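Local coordinates for hypothetical protein AQ_328 (Aquifex aeolicus, PDB 1R4V), which is of unknown function but adopts an ancestral histone fold and may, like related proteins, take part in protein heterodimerization, at residues K88-H93 with G136-M141; D77-A82 with P117-N122; K27-L32 with E47-L52. All blocks are in the same frame, centred on the assembly; numbering follows the deposited sequence.

Interaction 1: K88-H93 with G136-M141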
loop_
_atom_site.group_PDB
_atom_site.type_symbol
_atom_site.label_atom_id
_atom_site.label_comp_id
_atom_site.label_asym_id
_atom_site.label_seq_id
_atom_site.Cartn_x
_atom_site.Cartn_y
_atom_site.Cartn_z
ATOM N N LYS A 88 5.341 -11.850 -7.715
ATOM C CA LYS A 88 4.172 -12.714 -7.796
ATOM C C LYS A 88 3.322 -12.647 -6.553
ATOM O O LYS A 88 2.100 -12.652 -6.654
ATOM C CB LYS A 88 4.561 -14.172 -8.079
ATOM C CG LYS A 88 4.829 -14.456 -9.551
ATOM C CD LYS A 88 3.519 -14.691 -10.329
ATOM C CE LYS A 88 3.641 -14.224 -11.781
ATOM N NZ LYS A 88 2.392 -14.220 -12.610
ATOM N N ALA A 89 3.943 -12.586 -5.381
ATOM C CA ALA A 89 3.207 -12.511 -4.133
ATOM C C ALA A 89 2.377 -11.236 -4.081
ATOM O O ALA A 89 1.200 -11.295 -3.745
ATOM C CB ALA A 89 4.145 -12.594 -2.918
ATOM N N LEU A 90 2.971 -10.092 -4.395
ATOM C CA LEU A 90 2.191 -8.850 -4.431
ATOM C C LEU A 90 1.126 -8.841 -5.526
ATOM O O LEU A 90 0.027 -8.333 -5.299
ATOM C CB LEU A 90 3.095 -7.622 -4.573
ATOM C CG LEU A 90 2.387 -6.256 -4.559
ATOM C CD1 LEU A 90 1.455 -6.067 -3.363
ATOM C CD2 LEU A 90 3.412 -5.137 -4.580
ATOM N N GLU A 91 1.443 -9.366 -6.703
ATOM C CA GLU A 91 0.466 -9.512 -7.787
ATOM C C GLU A 91 -0.800 -10.228 -7.324
ATOM O O GLU A 91 -1.895 -9.840 -7.714
ATOM C CB GLU A 91 1.032 -10.271 -8.988
ATOM C CG GLU A 91 1.703 -9.389 -10.013
ATOM C CD GLU A 91 2.694 -10.144 -10.893
ATOM O OE1 GLU A 91 3.804 -9.597 -11.149
ATOM O OE2 GLU A 91 2.358 -11.281 -11.321
ATOM N N GLU A 92 -0.654 -11.259 -6.501
ATOM C CA GLU A 92 -1.782 -11.987 -5.938
ATOM C C GLU A 92 -2.631 -11.104 -5.016
ATOM O O GLU A 92 -3.858 -11.099 -5.131
ATOM C CB GLU A 92 -1.296 -13.249 -5.215
ATOM C CG GLU A 92 -2.433 -14.181 -4.837
ATOM C CD GLU A 92 -2.008 -15.454 -4.110
ATOM O OE1 GLU A 92 -0.873 -15.959 -4.338
ATOM O OE2 GLU A 92 -2.839 -15.960 -3.303
ATOM N N HIS A 93 -1.995 -10.355 -4.120
ATOM C CA HIS A 93 -2.691 -9.368 -3.305
ATOM C C HIS A 93 -3.404 -8.293 -4.126
ATOM O O HIS A 93 -4.523 -7.911 -3.792
ATOM C CB HIS A 93 -1.732 -8.742 -2.296
ATOM C CG HIS A 93 -1.420 -9.655 -1.162
ATOM N ND1 HIS A 93 -0.151 -10.125 -0.905
ATOM C CD2 HIS A 93 -2.224 -10.200 -0.223
ATOM C CE1 HIS A 93 -0.191 -10.919 0.148
ATOM N NE2 HIS A 93 -1.437 -10.988 0.578
ATOM N N GLY A 136 -4.053 -0.781 -2.872
ATOM C CA GLY A 136 -4.990 -1.745 -2.326
ATOM C C GLY A 136 -4.372 -3.101 -2.063
ATOM O O GLY A 136 -4.615 -3.673 -1.013
ATOM N N GLY A 137 -3.548 -3.595 -2.979
ATOM C CA GLY A 137 -2.747 -4.799 -2.784
ATOM C C GLY A 137 -1.743 -4.703 -1.646
ATOM O O GLY A 137 -1.544 -5.659 -0.881
ATOM N N LEU A 138 -1.085 -3.561 -1.533
ATOM C CA LEU A 138 -0.142 -3.309 -0.442
ATOM C C LEU A 138 -0.868 -3.270 0.903
ATOM O O LEU A 138 -0.350 -3.735 1.903
ATOM C CB LEU A 138 0.644 -2.018 -0.671
ATOM C CG LEU A 138 1.718 -2.084 -1.755
ATOM C CD1 LEU A 138 2.180 -0.681 -2.062
ATOM C CD2 LEU A 138 2.875 -3.030 -1.365
ATOM N N LEU A 139 -2.082 -2.744 0.939
ATOM C CA LEU A 139 -2.879 -2.729 2.164
ATOM C C LEU A 139 -3.267 -4.140 2.584
ATOM O O LEU A 139 -3.122 -4.484 3.768
ATOM C CB LEU A 139 -4.088 -1.817 2.005
ATOM C CG LEU A 139 -3.794 -0.325 2.128
ATOM C CD1 LEU A 139 -4.992 0.407 1.528
ATOM C CD2 LEU A 139 -3.568 0.099 3.570
ATOM N N LEU A 140 -3.708 -4.970 1.641
ATOM C CA LEU A 140 -4.082 -6.345 1.951
ATOM C C LEU A 140 -2.899 -7.161 2.368
ATOM O O LEU A 140 -3.028 -7.976 3.270
ATOM C CB LEU A 140 -4.720 -7.065 0.775
ATOM C CG LEU A 140 -6.084 -6.497 0.377
ATOM C CD1 LEU A 140 -6.632 -7.392 -0.717
ATOM C CD2 LEU A 140 -7.044 -6.383 1.548
HETATM N N MSE A 141 -1.769 -6.959 1.686
HETATM C CA MSE A 141 -0.531 -7.586 2.122
HETATM C C MSE A 141 -0.133 -7.248 3.556
HETATM O O MSE A 141 0.186 -8.150 4.339
HETATM C CB MSE A 141 0.592 -7.259 1.166
HETATM C CG MSE A 141 1.830 -7.949 1.623
HETATM SE SE MSE A 141 3.063 -6.671 2.537
HETATM C CE MSE A 141 4.625 -7.881 2.653
#

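Interaction 2: D77-A82 with P117-N122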
loop_
_atom_site.group_PDB
_atom_site.type_symbol
_atom_site.label_atom_id
_atom_site.label_comp_id
_atom_site.label_asym_id
_atom_site.label_seq_id
_atom_site.Cartn_x
_atom_site.Cartn_y
_atom_site.Cartn_z
ATOM N N ASP A 77 10.517 6.528 -22.388
ATOM C CA ASP A 77 10.896 7.709 -21.645
ATOM C C ASP A 77 9.964 7.957 -20.447
ATOM O O ASP A 77 9.894 9.058 -19.928
ATOM C CB ASP A 77 10.929 8.899 -22.601
ATOM C CG ASP A 77 11.802 10.038 -22.089
ATOM O OD1 ASP A 77 12.520 9.839 -21.076
ATOM O OD2 ASP A 77 11.835 11.171 -22.635
ATOM N N PHE A 78 9.254 6.926 -20.000
ATOM C CA PHE A 78 8.321 6.974 -18.887
ATOM C C PHE A 78 8.350 5.584 -18.240
ATOM O O PHE A 78 8.728 4.604 -18.873
ATOM C CB PHE A 78 6.881 7.317 -19.318
ATOM C CG PHE A 78 6.294 6.314 -20.249
ATOM C CD1 PHE A 78 5.619 5.199 -19.754
ATOM C CD2 PHE A 78 6.466 6.448 -21.617
ATOM C CE1 PHE A 78 5.126 4.252 -20.601
ATOM C CE2 PHE A 78 5.961 5.502 -22.468
ATOM C CZ PHE A 78 5.293 4.412 -21.967
ATOM N N ILE A 79 7.949 5.498 -16.982
ATOM C CA ILE A 79 7.825 4.211 -16.321
ATOM C C ILE A 79 6.443 3.630 -16.541
ATOM O O ILE A 79 5.436 4.292 -16.302
ATOM C CB ILE A 79 8.083 4.397 -14.830
ATOM C CG1 ILE A 79 9.527 4.902 -14.652
ATOM C CG2 ILE A 79 7.871 3.053 -14.091
ATOM C CD1 ILE A 79 9.698 5.617 -13.384
ATOM N N ALA A 80 6.407 2.384 -16.993
ATOM C CA ALA A 80 5.205 1.589 -17.175
ATOM C C ALA A 80 5.094 0.570 -16.046
ATOM O O ALA A 80 6.059 0.280 -15.334
ATOM C CB ALA A 80 5.250 0.842 -18.478
ATOM N N LEU A 81 3.903 -0.003 -15.913
ATOM C CA LEU A 81 3.650 -1.055 -14.928
ATOM C C LEU A 81 4.640 -2.218 -15.064
ATOM O O LEU A 81 5.126 -2.713 -14.037
ATOM C CB LEU A 81 2.213 -1.576 -15.040
ATOM C CG LEU A 81 1.783 -2.678 -14.067
ATOM C CD1 LEU A 81 1.855 -2.149 -12.662
ATOM C CD2 LEU A 81 0.369 -3.167 -14.358
ATOM N N ALA A 82 4.919 -2.616 -16.311
ATOM C CA ALA A 82 5.862 -3.705 -16.645
ATOM C C ALA A 82 7.276 -3.470 -16.130
ATOM O O ALA A 82 8.047 -4.425 -16.009
ATOM C CB ALA A 82 5.953 -3.867 -18.138
ATOM N N PRO A 117 7.148 8.967 -6.285
ATOM C CA PRO A 117 8.086 7.874 -6.517
ATOM C C PRO A 117 9.520 8.407 -6.595
ATOM O O PRO A 117 9.732 9.527 -7.065
ATOM C CB PRO A 117 7.606 7.268 -7.833
ATOM C CG PRO A 117 6.822 8.317 -8.475
ATOM C CD PRO A 117 6.232 9.160 -7.416
ATOM N N PRO A 118 10.484 7.637 -6.118
ATOM C CA PRO A 118 11.883 8.068 -6.097
ATOM C C PRO A 118 12.598 7.905 -7.438
ATOM O O PRO A 118 13.597 7.203 -7.542
ATOM C CB PRO A 118 12.484 7.165 -5.021
ATOM C CG PRO A 118 11.679 5.875 -5.104
ATOM C CD PRO A 118 10.305 6.294 -5.529
ATOM N N VAL A 119 12.088 8.549 -8.478
ATOM C CA VAL A 119 12.625 8.430 -9.830
ATOM C C VAL A 119 12.636 9.835 -10.383
ATOM O O VAL A 119 11.908 10.704 -9.891
ATOM C CB VAL A 119 11.781 7.514 -10.743
ATOM C CG1 VAL A 119 11.882 6.078 -10.268
ATOM C CG2 VAL A 119 10.320 7.948 -10.817
ATOM N N GLU A 120 13.460 10.056 -11.397
ATOM C CA GLU A 120 13.445 11.331 -12.127
ATOM C C GLU A 120 12.540 11.251 -13.354
ATOM O O GLU A 120 11.946 12.244 -13.773
ATOM C CB GLU A 120 14.875 11.750 -12.495
ATOM C CG GLU A 120 15.658 12.249 -11.283
ATOM C CD GLU A 120 14.975 13.427 -10.592
ATOM O OE1 GLU A 120 14.476 14.326 -11.316
ATOM O OE2 GLU A 120 14.917 13.470 -9.333
HETATM N N MSE A 121 12.397 10.063 -13.929
HETATM C CA MSE A 121 11.562 9.919 -15.113
HETATM C C MSE A 121 10.079 10.075 -14.850
HETATM O O MSE A 121 9.593 9.811 -13.764
HETATM C CB MSE A 121 11.752 8.544 -15.749
HETATM C CG MSE A 121 13.115 8.316 -16.323
HETATM SE SE MSE A 121 13.265 6.493 -17.115
HETATM C CE MSE A 121 11.581 6.274 -17.543
ATOM N N ASN A 122 9.385 10.457 -15.911
ATOM C CA ASN A 122 7.941 10.525 -16.001
ATOM C C ASN A 122 7.335 9.175 -15.650
ATOM O O ASN A 122 7.890 8.155 -16.043
ATOM C CB ASN A 122 7.534 10.865 -17.433
ATOM C CG ASN A 122 6.042 11.117 -17.559
ATOM O OD1 ASN A 122 5.450 11.726 -16.670
ATOM N ND2 ASN A 122 5.430 10.648 -18.650
HETATM O O HOH W 1 7.378 10.619 -21.028
HETATM O O HOH W 2 11.025 10.897 -18.410
#

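Interaction 3: K27-L32 with E47-L52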
loop_
_atom_site.group_PDB
_atom_site.type_symbol
_atom_site.label_atom_id
_atom_site.label_comp_id
_atom_site.label_asym_id
_atom_site.label_seq_id
_atom_site.Cartn_x
_atom_site.Cartn_y
_atom_site.Cartn_z
ATOM N N LYS A 27 -9.788 11.811 5.510
ATOM C CA LYS A 27 -10.665 11.008 4.661
ATOM C C LYS A 27 -10.004 9.680 4.306
ATOM O O LYS A 27 -8.791 9.618 4.151
ATOM C CB LYS A 27 -11.095 11.802 3.427
ATOM C CG LYS A 27 -12.442 12.516 3.599
ATOM C CD LYS A 27 -12.523 13.454 4.804
ATOM C CE LYS A 27 -13.947 13.974 5.040
ATOM N NZ LYS A 27 -14.817 13.106 5.904
ATOM N N GLY A 28 -10.821 8.635 4.219
ATOM C CA GLY A 28 -10.371 7.263 4.048
ATOM C C GLY A 28 -10.181 6.455 5.317
ATOM O O GLY A 28 -10.422 5.254 5.278
ATOM N N PHE A 29 -9.751 7.089 6.412
ATOM C CA PHE A 29 -9.393 6.423 7.680
ATOM C C PHE A 29 -10.608 5.672 8.187
ATOM O O PHE A 29 -10.593 4.468 8.451
ATOM C CB PHE A 29 -8.944 7.444 8.730
ATOM C CG PHE A 29 -7.506 7.892 8.640
ATOM C CD1 PHE A 29 -6.882 8.146 7.425
ATOM C CD2 PHE A 29 -6.772 8.079 9.805
ATOM C CE1 PHE A 29 -5.579 8.569 7.372
ATOM C CE2 PHE A 29 -5.454 8.494 9.758
ATOM C CZ PHE A 29 -4.856 8.747 8.539
ATOM N N ASP A 30 -11.687 6.435 8.322
ATOM C CA ASP A 30 -13.033 5.925 8.533
ATOM C C ASP A 30 -13.293 4.575 7.851
ATOM O O ASP A 30 -13.519 3.567 8.502
ATOM C CB ASP A 30 -13.974 7.025 8.010
ATOM C CG ASP A 30 -13.294 7.904 6.923
ATOM O OD1 ASP A 30 -13.455 7.698 5.678
ATOM O OD2 ASP A 30 -12.516 8.819 7.300
ATOM N N LYS A 31 -13.219 4.548 6.523
ATOM C CA LYS A 31 -13.544 3.382 5.706
ATOM C C LYS A 31 -12.541 2.248 5.823
ATOM O O LYS A 31 -12.897 1.061 5.724
ATOM C CB LYS A 31 -13.643 3.840 4.246
ATOM C CG LYS A 31 -14.827 4.797 4.108
ATOM C CD LYS A 31 -14.745 5.735 2.931
ATOM C CE LYS A 31 -15.071 5.034 1.669
ATOM N NZ LYS A 31 -15.883 5.969 0.806
ATOM N N LEU A 32 -11.280 2.624 6.010
ATOM C CA LEU A 32 -10.222 1.639 6.201
ATOM C C LEU A 32 -10.419 0.973 7.551
ATOM O O LEU A 32 -10.389 -0.246 7.641
ATOM C CB LEU A 32 -8.864 2.317 6.148
ATOM C CG LEU A 32 -7.658 1.355 6.199
ATOM C CD1 LEU A 32 -7.544 0.528 4.937
ATOM C CD2 LEU A 32 -6.413 2.157 6.455
ATOM N N GLU A 47 -3.341 6.362 15.273
ATOM C CA GLU A 47 -1.904 6.143 15.425
ATOM C C GLU A 47 -1.384 4.972 14.588
ATOM O O GLU A 47 -0.342 5.109 13.916
ATOM C CB GLU A 47 -1.532 5.872 16.883
ATOM C CG GLU A 47 -0.022 5.705 17.052
ATOM C CD GLU A 47 0.438 5.525 18.484
ATOM O OE1 GLU A 47 -0.271 4.899 19.315
ATOM O OE2 GLU A 47 1.546 6.030 18.756
ATOM N N THR A 48 -2.075 3.827 14.637
ATOM C CA THR A 48 -1.610 2.668 13.881
ATOM C C THR A 48 -1.955 2.744 12.389
ATOM O O THR A 48 -1.250 2.136 11.580
ATOM C CB THR A 48 -2.055 1.312 14.486
ATOM O OG1 THR A 48 -3.480 1.248 14.700
ATOM C CG2 THR A 48 -1.369 1.104 15.849
ATOM N N ILE A 49 -3.024 3.450 12.019
ATOM C CA ILE A 49 -3.295 3.739 10.609
ATOM C C ILE A 49 -2.169 4.571 10.017
ATOM O O ILE A 49 -1.737 4.287 8.901
ATOM C CB ILE A 49 -4.644 4.446 10.387
ATOM C CG1 ILE A 49 -5.798 3.499 10.681
ATOM C CG2 ILE A 49 -4.767 5.000 8.943
ATOM C CD1 ILE A 49 -7.139 4.205 10.937
ATOM N N GLU A 50 -1.688 5.585 10.732
ATOM C CA GLU A 50 -0.569 6.379 10.242
ATOM C C GLU A 50 0.687 5.528 9.998
ATOM O O GLU A 50 1.381 5.696 8.983
ATOM C CB GLU A 50 -0.229 7.510 11.219
ATOM C CG GLU A 50 -1.256 8.621 11.230
ATOM C CD GLU A 50 -1.198 9.495 9.986
ATOM O OE1 GLU A 50 -0.117 9.646 9.370
ATOM O OE2 GLU A 50 -2.255 10.055 9.633
ATOM N N LEU A 51 0.983 4.635 10.941
ATOM C CA LEU A 51 2.134 3.748 10.806
ATOM C C LEU A 51 1.964 2.812 9.614
ATOM O O LEU A 51 2.913 2.607 8.845
ATOM C CB LEU A 51 2.367 2.969 12.113
ATOM C CG LEU A 51 2.867 3.824 13.290
ATOM C CD1 LEU A 51 2.811 3.034 14.590
ATOM C CD2 LEU A 51 4.279 4.285 13.066
ATOM N N LEU A 52 0.763 2.269 9.459
ATOM C CA LEU A 52 0.417 1.379 8.357
ATOM C C LEU A 52 0.610 2.099 7.020
ATOM O O LEU A 52 1.266 1.585 6.110
ATOM C CB LEU A 52 -1.021 0.895 8.503
ATOM C CG LEU A 52 -1.669 0.171 7.313
ATOM C CD1 LEU A 52 -0.888 -1.125 6.979
ATOM C CD2 LEU A 52 -3.091 -0.122 7.655
#

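Interaction 1: K88-H93 with G136-M141
His93 lays its imidazole ring over the backbone of Met141, a selenomethionine. The Met141 CA sits 3.8 Å from the ring centroid and only 4° off the ring normal. This is a CH-pi contact over the face. On the same residue, CB lies 3.6 Å from His93 ND1. Leu140 adds its CB, 4.1 Å from His93 CD2.

The second kind of contact is backbone packing. The CA atoms of His93 and Gly137 are 4.6 Å apart. His93 CB lies 3.4 Å from Gly137 O, an oxygen that already accepts the helical bond from Met141 N. Gly137 has no side chain. A CB there would press on His93 C and lie close to Leu90 CD1. The glycine thus allows the close meeting of helices 88-98 and 131-149. Their short segments come within 8.4 Å, axis to axis, with their directions 102° apart.

The third kind is apolar. With CG anti to the backbone N (chi1 -177°), Leu90 turns its methyls to helix 131-149: CD1 lies 3.9 Å from Gly137 C and CD2 3.9 Å from Leu138 CD2. The CB of Leu138 points away from helix 88-98, yet its CD2 still makes this contact. Phe171, the C-terminal residue, touches both leucines. Leu138 also packs on Val56, Ala59 and Phe60 of helix 46-62, which ties the contact to the core of the histone fold.

No hydrogen bond or salt bridge joins the two segments. The histidine is used here as a flat packing surface, and this contact rests on close fit and on apolar and CH-pi packing.

Interaction 2: D77-A82 with P117-N122
Ile79 meets Asn122 where two very short, weakly paired parallel strands, 78-79 and 122-123, run side by side. This is consistent with the loop-to-loop parallel pairing of histone-fold dimers, with one chain here supplying both strands. Ile79 N donates to Asn122 O at 2.8 Å, with an angle of 155° at the hydrogen, and lies in the carbonyl plane. The same oxygen takes a CA-H contact from Phe78 CA at 3.1 Å. Ile79 also has a backbone bond with Gly124, so the pairing goes on past Asn122.

The side chain of Ile79 then leads from this bond into the apolar part of the contact. Its CB lies 4.0 Å from Asn122 O. CG1 stands anti to the carbonyl carbon (chi1 -62°) and meets the CE methyl of Met121, a selenomethionine, at 3.8 Å. CD1 ends the chain tip to tip with Val119, 3.5 Å from its CG2. Leu84, Ala67 and Leu127 also touch Ile79, which is buried although the contact as a whole lies at the surface.

Met121 CE also reaches the backbone, 3.4 Å from Phe78 C, and its side chain crosses Ile79 obliquely. The loop that carries it is held by Glu68, whose OE1 accepts from both Glu120 N and Met121 N.

At the outer end, two waters bridge the segments. Each donates to Asp77 O. One accepts from Asn122 ND2 at 3.1 Å, and the other accepts from the backbone Asn122 N at 3.0 Å.

Interaction 3: K27-L32 with E47-L52
Phe29 and Ile49 have CA atoms 7.3 Å apart, where the first turn of helix 29-40, with Gly28 at its N-cap position, faces helix 46-62. Ile49 stands over the ring of Phe29. Its CG2, anti to its own backbone N, lies 3.6 Å from the ring centroid and 10° off the normal, a CH-pi contact over the face. Glu50 comes to the ring edge instead. Its OE2 is 3.1 Å from Phe29 CZ, in the ring plane, with the carboxylate turned 45° from the ring. That oxygen is also hydrogen-bonded to the OH of Tyr112, whose ring makes an edge-to-face contact with Phe29. The arrangement is consistent with a histone fold, in which a short first helix packs on a long central one. Leu32 extends the apolar patch with CD2, which lies 4.1 Å from Ile49 CG2 and 4.2 Å from Leu52 CD2. Leu109 of helix 106-113 touches both Phe29 and Leu32. An alanine in place of Phe29 would probably open a gap beside Ile49 CG2 and leave Tyr112 without its ring partner. A bound zinc ion lies about 6 Å from the Phe29 side chain.

Interaction 3 is buried, interaction 1 is partly buried, and interaction 2 lies at the surface. Interactions 1 and 3 are both helix packing without a hydrogen bond across, and each sets a C-H group over a ring face, a backbone CA in interaction 1 and a side-chain methyl in interaction 3. They touch through Leu139, whose CD2 packs on Leu52 and Leu32, so helix 131-149 meets helices 29-40 and 46-62. Interaction 2 differs in chemistry, with a backbone hydrogen bond and bridging waters beside a small apolar cluster. It makes no contact with the other two. Strand 78-79 and helix 88-98 follow each other, and the segments of interactions 2 and 1 alternate along the chain.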